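Local coordinates for protein agmatinase (Deinococcus radiodurans, PDB 1WOG) that probably hydrolyses agmatine to putrescine and urea as a member of the arginase family, using two manganese ions per subunit, at residues H138-D143 against Q222-S227; V36-A41 against D120-Y125; L146-T151 against V191-A196; D30-G35 against T79-G84. All coordinates share one frame; numbering follows the deposited sequence.

Contact 1 (H138-D143 against Q222-S227); sequences HVVQLD and QNVYFS. With MN (manganese (II) ion), chain H; MN (manganese (II) ion), chain G.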
loop_
_atom_site.group_PDB
_atom_site.type_symbol
_atom_site.label_atom_id
_atom_site.label_comp_id
_atom_site.label_asym_id
_atom_site.label_seq_id
_atom_site.Cartn_x
_atom_site.Cartn_y
_atom_site.Cartn_z
ATOM N N HIS A 138 -10.618 8.990 -39.160
ATOM C CA HIS A 138 -10.549 10.073 -38.185
ATOM C C HIS A 138 -10.315 9.453 -36.812
ATOM O O HIS A 138 -10.885 8.408 -36.494
ATOM C CB HIS A 138 -11.867 10.866 -38.122
ATOM C CG HIS A 138 -12.068 11.820 -39.261
ATOM N ND1 HIS A 138 -12.262 13.170 -39.074
ATOM C CD2 HIS A 138 -12.120 11.614 -40.597
ATOM C CE1 HIS A 138 -12.426 13.758 -40.246
ATOM N NE2 HIS A 138 -12.344 12.834 -41.188
ATOM N N VAL A 139 -9.470 10.086 -36.007
ATOM C CA VAL A 139 -9.228 9.598 -34.655
ATOM C C VAL A 139 -9.728 10.647 -33.673
ATOM O O VAL A 139 -9.484 11.842 -33.850
ATOM C CB VAL A 139 -7.718 9.361 -34.351
ATOM C CG1 VAL A 139 -7.529 9.112 -32.841
ATOM C CG2 VAL A 139 -7.195 8.165 -35.133
ATOM N N VAL A 140 -10.457 10.195 -32.657
ATOM C CA VAL A 140 -10.941 11.076 -31.597
ATOM C C VAL A 140 -10.161 10.579 -30.391
ATOM O O VAL A 140 -10.350 9.457 -29.930
ATOM C CB VAL A 140 -12.452 10.929 -31.359
ATOM C CG1 VAL A 140 -12.848 11.639 -30.073
ATOM C CG2 VAL A 140 -13.209 11.540 -32.533
ATOM N N GLN A 141 -9.268 11.423 -29.903
ATOM C CA GLN A 141 -8.386 11.072 -28.800
ATOM C C GLN A 141 -8.622 11.875 -27.519
ATOM O O GLN A 141 -8.625 13.104 -27.548
ATOM C CB GLN A 141 -6.942 11.261 -29.301
ATOM C CG GLN A 141 -5.871 11.484 -28.249
ATOM C CD GLN A 141 -4.556 11.958 -28.864
ATOM O OE1 GLN A 141 -4.524 12.428 -30.008
ATOM N NE2 GLN A 141 -3.473 11.856 -28.103
ATOM N N LEU A 142 -8.837 11.176 -26.404
ATOM C CA LEU A 142 -9.004 11.836 -25.106
ATOM C C LEU A 142 -7.620 11.709 -24.485
ATOM O O LEU A 142 -7.102 10.601 -24.360
ATOM C CB LEU A 142 -10.036 11.109 -24.243
ATOM C CG LEU A 142 -11.470 11.084 -24.781
ATOM C CD1 LEU A 142 -12.382 10.471 -23.744
ATOM C CD2 LEU A 142 -11.933 12.490 -25.118
ATOM N N ASP A 143 -7.023 12.822 -24.077
ATOM C CA ASP A 143 -5.658 12.747 -23.562
ATOM C C ASP A 143 -5.261 14.087 -22.983
ATOM O O ASP A 143 -5.744 15.126 -23.428
ATOM C CB ASP A 143 -4.721 12.432 -24.746
ATOM C CG ASP A 143 -3.420 11.755 -24.339
ATOM O OD1 ASP A 143 -2.831 12.110 -23.297
ATOM O OD2 ASP A 143 -2.975 10.869 -25.100
ATOM N N GLN A 222 -18.212 10.439 -40.253
ATOM C CA GLN A 222 -16.859 9.989 -40.567
ATOM C C GLN A 222 -16.595 8.618 -39.959
ATOM O O GLN A 222 -17.344 8.155 -39.096
ATOM C CB GLN A 222 -15.833 10.967 -39.983
ATOM C CG GLN A 222 -16.079 12.429 -40.301
ATOM C CD GLN A 222 -15.562 12.834 -41.667
ATOM O OE1 GLN A 222 -15.027 12.014 -42.411
ATOM N NE2 GLN A 222 -15.719 14.109 -41.999
ATOM N N ASN A 223 -15.530 7.968 -40.422
ATOM C CA ASN A 223 -15.125 6.687 -39.865
ATOM C C ASN A 223 -14.236 7.127 -38.708
ATOM O O ASN A 223 -13.225 7.804 -38.921
ATOM C CB ASN A 223 -14.317 5.872 -40.877
ATOM C CG ASN A 223 -15.179 5.320 -41.993
ATOM O OD1 ASN A 223 -16.246 4.752 -41.743
ATOM N ND2 ASN A 223 -14.719 5.473 -43.233
ATOM N N VAL A 224 -14.617 6.749 -37.493
ATOM C CA VAL A 224 -13.887 7.165 -36.299
ATOM C C VAL A 224 -13.320 6.044 -35.434
ATOM O O VAL A 224 -13.988 5.057 -35.149
ATOM C CB VAL A 224 -14.795 8.052 -35.400
ATOM C CG1 VAL A 224 -14.125 8.311 -34.042
ATOM C CG2 VAL A 224 -15.087 9.373 -36.102
ATOM N N TYR A 225 -12.075 6.235 -35.011
ATOM C CA TYR A 225 -11.378 5.303 -34.131
ATOM C C TYR A 225 -11.204 6.078 -32.827
ATOM O O TYR A 225 -10.737 7.216 -32.851
ATOM C CB TYR A 225 -10.001 4.968 -34.709
ATOM C CG TYR A 225 -9.124 4.102 -33.825
ATOM C CD1 TYR A 225 -9.062 2.716 -34.012
ATOM C CD2 TYR A 225 -8.329 4.670 -32.827
ATOM C CE1 TYR A 225 -8.227 1.922 -33.233
ATOM C CE2 TYR A 225 -7.488 3.883 -32.038
ATOM C CZ TYR A 225 -7.441 2.511 -32.248
ATOM O OH TYR A 225 -6.605 1.726 -31.481
ATOM N N PHE A 226 -11.596 5.477 -31.706
ATOM C CA PHE A 226 -11.467 6.117 -30.399
ATOM C C PHE A 226 -10.185 5.700 -29.700
ATOM O O PHE A 226 -9.911 4.506 -29.553
ATOM C CB PHE A 226 -12.624 5.719 -29.474
ATOM C CG PHE A 226 -13.936 6.363 -29.811
ATOM C CD1 PHE A 226 -15.091 5.596 -29.886
ATOM C CD2 PHE A 226 -14.028 7.736 -30.000
ATOM C CE1 PHE A 226 -16.325 6.186 -30.143
ATOM C CE2 PHE A 226 -15.260 8.340 -30.257
ATOM C CZ PHE A 226 -16.410 7.560 -30.327
ATOM N N SER A 227 -9.407 6.683 -29.264
ATOM C CA SER A 227 -8.194 6.394 -28.512
ATOM C C SER A 227 -8.343 7.094 -27.171
ATOM O O SER A 227 -8.257 8.321 -27.084
ATOM C CB SER A 227 -6.943 6.904 -29.229
ATOM O OG SER A 227 -5.795 6.470 -28.524
HETATM MN MN MN H . -1.494 11.150 -21.837
HETATM MN MN MN G . -1.391 9.581 -24.615
#
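In Gln-222, chi1 (-50°) puts CG over one face of the His-138 ring, and the bend at chi2 (-82°) turns the amide onto the same face. They lie near the N-terminal ends of two parallel neighbours, strands 137-142 and 223-229, in the central sheet of the arginase fold. CG of Gln-222 makes a CH-pi contact 3.9 Å from the His-138 ring centroid, and its amide stacks on the ring with the planes 28° apart. With an alanine in place of His-138, the Gln-222 amide would probably lose its stacking surface and be free to turn. Farther along, CG2 of Val-140 meets CG1 of Val-224 at 3.7 Å, while CB of Val-140 sits at the edge of the Phe-226 ring, 3.8 Å from CD2; helix 251-264 also packs on Phe-226. The backbone ladder runs from His-138 N to Asn-223 O through to Leu-142 N on Ser-227 O (3.0 Å). It delivers Asp-143 just past the strand end, where the carboxylate bridges both manganese ions (OD1 2.2 Å, OD2 2.1 Å). OE1 of Gln-141 is hydrogen-bonded to Thr-178, and its NE2 donates to Asp-143 OD2 at 3.2 Å from above the carboxylate plane.

Contact 2 (V36-A41 against D120-Y125); sequences VPFDIA and DHSVSY. With MN (manganese (II) ion), chain G.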
loop_
_atom_site.group_PDB
_atom_site.type_symbol
_atom_site.label_atom_id
_atom_site.label_comp_id
_atom_site.label_asym_id
_atom_site.label_seq_id
_atom_site.Cartn_x
_atom_site.Cartn_y
_atom_site.Cartn_z
ATOM N N VAL A 36 -2.839 -5.688 -25.195
ATOM C CA VAL A 36 -1.471 -5.408 -25.609
ATOM C C VAL A 36 -0.737 -4.935 -24.356
ATOM O O VAL A 36 -0.611 -3.731 -24.116
ATOM C CB VAL A 36 -1.427 -4.301 -26.675
ATOM C CG1 VAL A 36 -0.009 -4.183 -27.240
ATOM C CG2 VAL A 36 -2.421 -4.604 -27.785
ATOM N N PRO A 37 -0.258 -5.883 -23.537
ATOM C CA PRO A 37 0.462 -5.614 -22.288
ATOM C C PRO A 37 1.887 -5.135 -22.524
ATOM O O PRO A 37 2.852 -5.773 -22.110
ATOM C CB PRO A 37 0.392 -6.955 -21.563
ATOM C CG PRO A 37 0.479 -7.934 -22.680
ATOM C CD PRO A 37 -0.428 -7.337 -23.741
ATOM N N PHE A 38 1.989 -3.981 -23.174
ATOM C CA PHE A 38 3.263 -3.373 -23.538
ATOM C C PHE A 38 3.392 -2.004 -22.865
ATOM O O PHE A 38 2.547 -1.132 -23.072
ATOM C CB PHE A 38 3.286 -3.223 -25.067
ATOM C CG PHE A 38 4.557 -2.645 -25.623
ATOM C CD1 PHE A 38 5.543 -3.476 -26.144
ATOM C CD2 PHE A 38 4.748 -1.266 -25.668
ATOM C CE1 PHE A 38 6.703 -2.943 -26.709
ATOM C CE2 PHE A 38 5.903 -0.721 -26.230
ATOM C CZ PHE A 38 6.880 -1.564 -26.752
ATOM N N ASP A 39 4.435 -1.808 -22.060
ATOM C CA ASP A 39 4.622 -0.518 -21.404
ATOM C C ASP A 39 6.072 -0.058 -21.332
ATOM O O ASP A 39 6.406 0.813 -20.527
ATOM C CB ASP A 39 4.022 -0.521 -19.985
ATOM C CG ASP A 39 4.797 -1.395 -18.998
ATOM O OD1 ASP A 39 5.914 -1.854 -19.324
ATOM O OD2 ASP A 39 4.282 -1.612 -17.871
ATOM N N ILE A 40 6.935 -0.614 -22.176
ATOM C CA ILE A 40 8.336 -0.223 -22.122
ATOM C C ILE A 40 8.658 1.047 -22.902
ATOM O O ILE A 40 9.813 1.475 -22.946
ATOM C CB ILE A 40 9.265 -1.362 -22.605
ATOM C CG1 ILE A 40 8.916 -1.768 -24.038
ATOM C CG2 ILE A 40 9.164 -2.550 -21.651
ATOM C CD1 ILE A 40 9.920 -2.737 -24.658
ATOM N N ALA A 41 7.642 1.662 -23.499
ATOM C CA ALA A 41 7.865 2.877 -24.274
ATOM C C ALA A 41 7.563 4.158 -23.506
ATOM O O ALA A 41 7.912 5.244 -23.963
ATOM C CB ALA A 41 7.040 2.837 -25.568
ATOM N N ASP A 120 0.961 1.056 -22.906
ATOM C CA ASP A 120 1.163 2.502 -22.963
ATOM C C ASP A 120 0.633 3.009 -24.301
ATOM O O ASP A 120 0.261 2.217 -25.167
ATOM C CB ASP A 120 2.643 2.896 -22.726
ATOM C CG ASP A 120 3.593 2.377 -23.794
ATOM O OD1 ASP A 120 3.336 2.595 -25.000
ATOM O OD2 ASP A 120 4.621 1.764 -23.415
ATOM N N HIS A 121 0.577 4.323 -24.480
ATOM C CA HIS A 121 0.012 4.868 -25.708
ATOM C C HIS A 121 0.744 4.536 -27.003
ATOM O O HIS A 121 0.181 4.691 -28.093
ATOM C CB HIS A 121 -0.159 6.388 -25.580
ATOM C CG HIS A 121 -1.422 6.898 -26.202
ATOM N ND1 HIS A 121 -2.034 8.067 -25.802
ATOM C CD2 HIS A 121 -2.211 6.373 -27.171
ATOM C CE1 HIS A 121 -3.147 8.238 -26.495
ATOM N NE2 HIS A 121 -3.278 7.224 -27.331
ATOM N N SER A 122 1.981 4.062 -26.903
ATOM C CA SER A 122 2.721 3.734 -28.113
ATOM C C SER A 122 2.034 2.616 -28.896
ATOM O O SER A 122 2.233 2.496 -30.105
ATOM C CB SER A 122 4.161 3.323 -27.780
ATOM O OG SER A 122 4.235 1.969 -27.354
ATOM N N VAL A 123 1.217 1.808 -28.219
ATOM C CA VAL A 123 0.531 0.706 -28.896
ATOM C C VAL A 123 -0.498 1.163 -29.933
ATOM O O VAL A 123 -0.885 0.381 -30.805
ATOM C CB VAL A 123 -0.182 -0.241 -27.889
ATOM C CG1 VAL A 123 0.800 -0.707 -26.816
ATOM C CG2 VAL A 123 -1.385 0.453 -27.271
ATOM N N SER A 124 -0.945 2.415 -29.852
ATOM C CA SER A 124 -1.934 2.913 -30.808
ATOM C C SER A 124 -1.369 2.959 -32.223
ATOM O O SER A 124 -2.116 2.868 -33.192
ATOM C CB SER A 124 -2.437 4.302 -30.403
ATOM O OG SER A 124 -3.191 4.241 -29.201
ATOM N N TYR A 125 -0.052 3.090 -32.345
ATOM C CA TYR A 125 0.560 3.122 -33.667
ATOM C C TYR A 125 0.381 1.785 -34.397
ATOM O O TYR A 125 -0.243 1.745 -35.460
ATOM C CB TYR A 125 2.044 3.510 -33.565
ATOM C CG TYR A 125 2.851 3.217 -34.814
ATOM C CD1 TYR A 125 2.354 3.530 -36.083
ATOM C CD2 TYR A 125 4.107 2.613 -34.727
ATOM C CE1 TYR A 125 3.089 3.240 -37.235
ATOM C CE2 TYR A 125 4.848 2.319 -35.871
ATOM C CZ TYR A 125 4.331 2.633 -37.121
ATOM O OH TYR A 125 5.046 2.315 -38.256
HETATM MN MN MN G . -1.391 9.581 -24.615
#
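OD2 of Asp-120 reaches into the loop 36-41 and accepts the backbone N of Ala-41 at 3.0 Å, on its syn side but 28° out of the carboxylate plane. This is the close-packed part of the contact. Beside that bond, CB of Ala-41 lies 3.4 Å from OG of Ser-122, and CE2 of Phe-38 approaches the same hydroxyl. Asp-120 N in turn donates to Phe-38 O at 2.7 Å, pinning the loop from a second point. With chi1 at 64°, the carboxylate of Asp-120 curls back over its own chain and closes an Asx turn: OD1 takes Ser-122 N on its anti lone pair and Ser-122 OG on its syn lone pair (2.6 Å). The turn leads through a 3-10 segment into helix 124-128. His-121, the residue between Asp-120 and Ser-122, points its CB away from the loop and binds manganese through ND1 at 2.0 Å. The apolar contact lies on Val-123: Val-36 meets it tip to tip, CG1 to CG1, at 3.6 Å, and CB of Phe-38 reaches the same Val-123 methyl at 3.9 Å. On the looser side Ile-40, partly exposed, turns its side chain away from segment 120-125 and packs on Ile-40 of a neighbouring subunit.

Contact 3 (L146-T151 against V191-A196); sequences LDFTDT and VAAARA. With MN (manganese (II) ion), chain G; 16D (hexane-1,6-diamine), chain I.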
loop_
_atom_site.group_PDB
_atom_site.type_symbol
_atom_site.label_atom_id
_atom_site.label_comp_id
_atom_site.label_asym_id
_atom_site.label_seq_id
_atom_site.Cartn_x
_atom_site.Cartn_y
_atom_site.Cartn_z
ATOM N N LEU A 146 -0.602 15.485 -26.345
ATOM C CA LEU A 146 -0.857 15.407 -27.783
ATOM C C LEU A 146 -0.350 14.120 -28.435
ATOM O O LEU A 146 -1.022 13.555 -29.293
ATOM C CB LEU A 146 -0.246 16.629 -28.491
ATOM C CG LEU A 146 -0.590 16.799 -29.976
ATOM C CD1 LEU A 146 -2.092 17.006 -30.141
ATOM C CD2 LEU A 146 0.173 17.992 -30.543
ATOM N N ASP A 147 0.829 13.659 -28.024
ATOM C CA ASP A 147 1.419 12.438 -28.574
ATOM C C ASP A 147 1.614 12.488 -30.091
ATOM O O ASP A 147 1.341 11.512 -30.803
ATOM C CB ASP A 147 0.570 11.214 -28.203
ATOM C CG ASP A 147 0.553 10.948 -26.706
ATOM O OD1 ASP A 147 1.396 11.525 -25.990
ATOM O OD2 ASP A 147 -0.292 10.158 -26.244
ATOM N N PHE A 148 2.102 13.623 -30.579
ATOM C CA PHE A 148 2.350 13.797 -32.008
ATOM C C PHE A 148 3.812 14.203 -32.230
ATOM O O PHE A 148 4.147 14.877 -33.207
ATOM C CB PHE A 148 1.421 14.871 -32.585
ATOM C CG PHE A 148 1.222 14.756 -34.071
ATOM C CD1 PHE A 148 0.600 13.637 -34.611
ATOM C CD2 PHE A 148 1.684 15.748 -34.933
ATOM C CE1 PHE A 148 0.443 13.502 -35.993
ATOM C CE2 PHE A 148 1.531 15.620 -36.310
ATOM C CZ PHE A 148 0.912 14.496 -36.840
ATOM N N THR A 149 4.675 13.776 -31.314
ATOM C CA THR A 149 6.100 14.088 -31.384
ATOM C C THR A 149 6.850 13.171 -32.349
ATOM O O THR A 149 6.536 11.988 -32.473
ATOM C CB THR A 149 6.738 13.984 -29.980
ATOM O OG1 THR A 149 6.267 15.069 -29.172
ATOM C CG2 THR A 149 8.264 14.031 -30.058
ATOM N N ASP A 150 7.840 13.726 -33.041
ATOM C CA ASP A 150 8.631 12.944 -33.980
ATOM C C ASP A 150 9.601 12.074 -33.179
ATOM O O ASP A 150 9.471 10.857 -33.156
ATOM C CB ASP A 150 9.391 13.877 -34.932
ATOM C CG ASP A 150 10.206 13.123 -35.967
ATOM O OD1 ASP A 150 10.129 11.874 -36.008
ATOM O OD2 ASP A 150 10.925 13.787 -36.744
ATOM N N THR A 151 10.566 12.704 -32.513
ATOM C CA THR A 151 11.537 11.965 -31.707
ATOM C C THR A 151 11.576 12.500 -30.283
ATOM O O THR A 151 11.454 13.704 -30.060
ATOM C CB THR A 151 12.966 12.064 -32.273
ATOM O OG1 THR A 151 12.989 11.589 -33.623
ATOM C CG2 THR A 151 13.911 11.223 -31.442
ATOM N N VAL A 191 2.854 20.275 -31.826
ATOM C CA VAL A 191 1.617 21.054 -31.859
ATOM C C VAL A 191 1.468 21.777 -33.197
ATOM O O VAL A 191 0.411 21.729 -33.816
ATOM C CB VAL A 191 1.578 22.095 -30.717
ATOM C CG1 VAL A 191 0.348 22.984 -30.847
ATOM C CG2 VAL A 191 1.567 21.378 -29.371
ATOM N N ALA A 192 2.530 22.442 -33.647
ATOM C CA ALA A 192 2.469 23.167 -34.913
ATOM C C ALA A 192 2.271 22.220 -36.097
ATOM O O ALA A 192 1.520 22.532 -37.024
ATOM C CB ALA A 192 3.735 24.003 -35.106
ATOM N N ALA A 193 2.937 21.069 -36.068
ATOM C CA ALA A 193 2.799 20.093 -37.145
ATOM C C ALA A 193 1.357 19.592 -37.175
ATOM O O ALA A 193 0.733 19.519 -38.235
ATOM C CB ALA A 193 3.760 18.921 -36.929
ATOM N N ALA A 194 0.821 19.250 -36.007
ATOM C CA ALA A 194 -0.559 18.775 -35.943
ATOM C C ALA A 194 -1.508 19.835 -36.506
ATOM O O ALA A 194 -2.389 19.521 -37.307
ATOM C CB ALA A 194 -0.941 18.440 -34.499
ATOM N N ARG A 195 -1.331 21.089 -36.095
ATOM C CA ARG A 195 -2.199 22.162 -36.579
ATOM C C ARG A 195 -2.052 22.383 -38.083
ATOM O O ARG A 195 -3.043 22.603 -38.786
ATOM C CB ARG A 195 -1.913 23.481 -35.845
ATOM C CG ARG A 195 -2.303 23.493 -34.369
ATOM C CD ARG A 195 -2.087 24.882 -33.772
ATOM N NE ARG A 195 -2.361 24.940 -32.336
ATOM C CZ ARG A 195 -3.564 24.794 -31.794
ATOM N NH1 ARG A 195 -4.625 24.576 -32.563
ATOM N NH2 ARG A 195 -3.707 24.873 -30.477
ATOM N N ALA A 196 -0.819 22.331 -38.576
ATOM C CA ALA A 196 -0.568 22.539 -39.998
ATOM C C ALA A 196 -1.192 21.433 -40.842
ATOM O O ALA A 196 -1.434 21.624 -42.035
ATOM C CB ALA A 196 0.935 22.625 -40.265
HETATM MN MN MN G . -1.391 9.581 -24.615
HETATM N N1 16D I . 2.988 14.446 -26.509
HETATM C C1 16D I . 4.212 14.306 -25.650
HETATM C C2 16D I . 3.866 13.616 -24.310
HETATM C C3 16D I . 2.964 12.437 -24.496
HETATM C C4 16D I . 3.066 11.414 -23.436
HETATM C C5 16D I . 2.140 10.345 -23.785
HETATM C C6 16D I . 1.256 9.776 -22.983
HETATM N N2 16D I . 1.448 9.875 -21.676
#
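The Phe-148 ring presents its edge to helix 188-196: CB of Ala-193 lies near the ring plane, 4.0 Å from CE2. The backbone N of Ala-194 approaches the ring obliquely, and CB of Ala-194 is 3.8 Å from CD2. His-199 meets Phe-148 edge-to-face, while Phe-163 and Cys-167 of helix 162-169 also pack against it. Next to the ring, Leu-146 sends one methyl to the helix. Its CG stands anti to the backbone N (chi1 -172°), and chi2 of 63° then turns CD2 toward Val-191, one turn before Ala-194. Leu-146 CD2 lies 3.6 Å from Val-191 CA and 3.8 Å from Val-191 CG2. CB of Ala-194 therefore has the ring and this methyl as neighbours, with Leu-146 CD2 at 4.1 Å. In the arginase fold this joins the metal-binding loop after strand 137-142 to a peripheral helix; Ile-201 of strand 200-203 touches both Leu-146 and Val-191. Asp-147, between the two anchors, takes no part in the helix packing: its OD2 binds a manganese ion at 2.0 Å, next to the bound hexane-1,6-diamine. No hydrogen bond crosses; between these two segments the contact is apolar packing alone, and the small alanines let the helix backbone come close to the ring.

Contact 4 (D30-G35 against T79-G84); sequences DVAALG and TFADAG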
loop_
_atom_site.group_PDB
_atom_site.type_symbol
_atom_site.label_atom_id
_atom_site.label_comp_id
_atom_site.label_asym_id
_atom_site.label_seq_id
_atom_site.Cartn_x
_atom_site.Cartn_y
_atom_site.Cartn_z
ATOM N N ASP A 30 -19.838 -9.375 -32.491
ATOM C CA ASP A 30 -20.053 -7.949 -32.682
ATOM C C ASP A 30 -18.886 -7.165 -32.096
ATOM O O ASP A 30 -18.381 -6.231 -32.718
ATOM C CB ASP A 30 -21.355 -7.514 -32.013
ATOM C CG ASP A 30 -22.578 -8.108 -32.687
ATOM O OD1 ASP A 30 -22.663 -8.018 -33.931
ATOM O OD2 ASP A 30 -23.451 -8.655 -31.979
ATOM N N VAL A 31 -18.469 -7.563 -30.897
ATOM C CA VAL A 31 -17.367 -6.918 -30.186
ATOM C C VAL A 31 -16.310 -7.938 -29.777
ATOM O O VAL A 31 -16.635 -8.995 -29.245
ATOM C CB VAL A 31 -17.867 -6.218 -28.895
ATOM C CG1 VAL A 31 -16.714 -5.469 -28.217
ATOM C CG2 VAL A 31 -18.998 -5.263 -29.227
ATOM N N ALA A 32 -15.043 -7.608 -30.015
ATOM C CA ALA A 32 -13.944 -8.495 -29.648
ATOM C C ALA A 32 -12.846 -7.682 -28.975
ATOM O O ALA A 32 -12.454 -6.623 -29.472
ATOM C CB ALA A 32 -13.388 -9.193 -30.885
ATOM N N ALA A 33 -12.360 -8.175 -27.844
ATOM C CA ALA A 33 -11.304 -7.492 -27.109
ATOM C C ALA A 33 -9.953 -8.146 -27.369
ATOM O O ALA A 33 -9.858 -9.363 -27.540
ATOM C CB ALA A 33 -11.612 -7.506 -25.611
ATOM N N LEU A 34 -8.910 -7.321 -27.408
ATOM C CA LEU A 34 -7.548 -7.786 -27.627
ATOM C C LEU A 34 -6.655 -6.953 -26.726
ATOM O O LEU A 34 -6.751 -5.719 -26.715
ATOM C CB LEU A 34 -7.126 -7.585 -29.086
ATOM C CG LEU A 34 -5.674 -7.965 -29.410
ATOM C CD1 LEU A 34 -5.484 -9.473 -29.316
ATOM C CD2 LEU A 34 -5.332 -7.485 -30.805
ATOM N N GLY A 35 -5.790 -7.625 -25.972
ATOM C CA GLY A 35 -4.905 -6.920 -25.069
ATOM C C GLY A 35 -3.494 -6.771 -25.600
ATOM O O GLY A 35 -3.009 -7.609 -26.361
ATOM N N THR A 79 -23.078 -9.736 -29.300
ATOM C CA THR A 79 -22.125 -10.772 -28.911
ATOM C C THR A 79 -20.708 -10.250 -28.685
ATOM O O THR A 79 -20.245 -9.347 -29.384
ATOM C CB THR A 79 -22.069 -11.906 -29.961
ATOM O OG1 THR A 79 -21.676 -11.373 -31.230
ATOM C CG2 THR A 79 -23.437 -12.571 -30.095
ATOM N N PHE A 80 -20.035 -10.844 -27.703
ATOM C CA PHE A 80 -18.667 -10.476 -27.337
ATOM C C PHE A 80 -17.728 -11.673 -27.404
ATOM O O PHE A 80 -18.152 -12.828 -27.314
ATOM C CB PHE A 80 -18.616 -9.922 -25.906
ATOM C CG PHE A 80 -19.156 -8.525 -25.760
ATOM C CD1 PHE A 80 -20.509 -8.259 -25.942
ATOM C CD2 PHE A 80 -18.307 -7.477 -25.417
ATOM C CE1 PHE A 80 -21.012 -6.964 -25.783
ATOM C CE2 PHE A 80 -18.794 -6.180 -25.255
ATOM C CZ PHE A 80 -20.152 -5.923 -25.438
ATOM N N ALA A 81 -16.442 -11.377 -27.552
ATOM C CA ALA A 81 -15.399 -12.391 -27.585
ATOM C C ALA A 81 -14.134 -11.747 -27.022
ATOM O O ALA A 81 -13.958 -10.535 -27.123
ATOM C CB ALA A 81 -15.153 -12.859 -29.008
ATOM N N ASP A 82 -13.274 -12.550 -26.409
ATOM C CA ASP A 82 -12.011 -12.042 -25.877
ATOM C C ASP A 82 -10.922 -12.806 -26.622
ATOM O O ASP A 82 -10.737 -14.003 -26.405
ATOM C CB ASP A 82 -11.902 -12.301 -24.371
ATOM C CG ASP A 82 -10.668 -11.648 -23.755
ATOM O OD1 ASP A 82 -9.649 -11.523 -24.469
ATOM O OD2 ASP A 82 -10.711 -11.273 -22.561
ATOM N N ALA A 83 -10.215 -12.114 -27.510
ATOM C CA ALA A 83 -9.159 -12.736 -28.310
ATOM C C ALA A 83 -7.834 -12.885 -27.569
ATOM O O ALA A 83 -6.814 -13.228 -28.176
ATOM C CB ALA A 83 -8.947 -11.940 -29.594
ATOM N N GLY A 84 -7.847 -12.635 -26.264
ATOM C CA GLY A 84 -6.626 -12.756 -25.480
ATOM C C GLY A 84 -5.670 -11.599 -25.710
ATOM O O GLY A 84 -6.093 -10.497 -26.055
#
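From CB, which rests 3.4 Å from Thr-79 O, the side chain of Asp-30 runs across that of Thr-79 at about a right angle; CG passes 3.7 Å from Thr-79 OG1, and OD2 ends the path by accepting Thr-79 N at 2.9 Å. That donor arrives on the anti side, 17° out of the carboxylate plane, and the Thr-79 hydroxyl adds a weak bond to the same oxygen. The other carboxylate oxygen, OD1, makes a salt bridge with Arg-112. Thr-79 answers in kind, for its OG1 accepts Asp-30 N at 3.0 Å. A leucine in place of Asp-30 would probably leave Thr-79 N without its acceptor and Arg-112 without its counter-charge. Beyond this polar end, strands 31-36 and 80-85 pair in parallel at one margin of the eight-stranded sheet of the arginase fold, 80-85 being outermost within the chain. CB of Val-31 stands over one face of the Phe-80 ring, 3.9 Å from its centroid and 19° off the normal, a CH-pi contact; helix 284-302 packs on both residues. At the far end the outer strand gains a residue, a beta bulge at Ala-83 and Gly-84: Ala-33 N bonds to Ala-81 O, but Gly-35 N to Gly-84 O (2.9 Å). There OD1 of Asp-82 accepts Gly-84 N at 2.8 Å in an Asx turn, while its OD2 bridges to Arg-56.

Overall arrangement
Contacts 4 and 1 are parallel strand pairs in the same eight-stranded sheet, one at its margin and one inside it, with centres 19 Å apart and strands 114-118 and 266-273 between them. Contact 2 adjoins contact 4 in sequence, using the loop that leaves strand 31-36; their segments alternate along the chain. Contact 1 closes later, and contact 3 falls within the chain between its two strands. Contacts 1, 2 and 3, with centres 16 to 19 Å apart, converge on one manganese ion through Asp-143, His-121 and Asp-147. Ser-227 probably hydrogen-bonds His-121. Loops at the strand ends thus assemble the manganese site, while contact 4, its centre 32 Å from that of contact 3, builds the sheet margin.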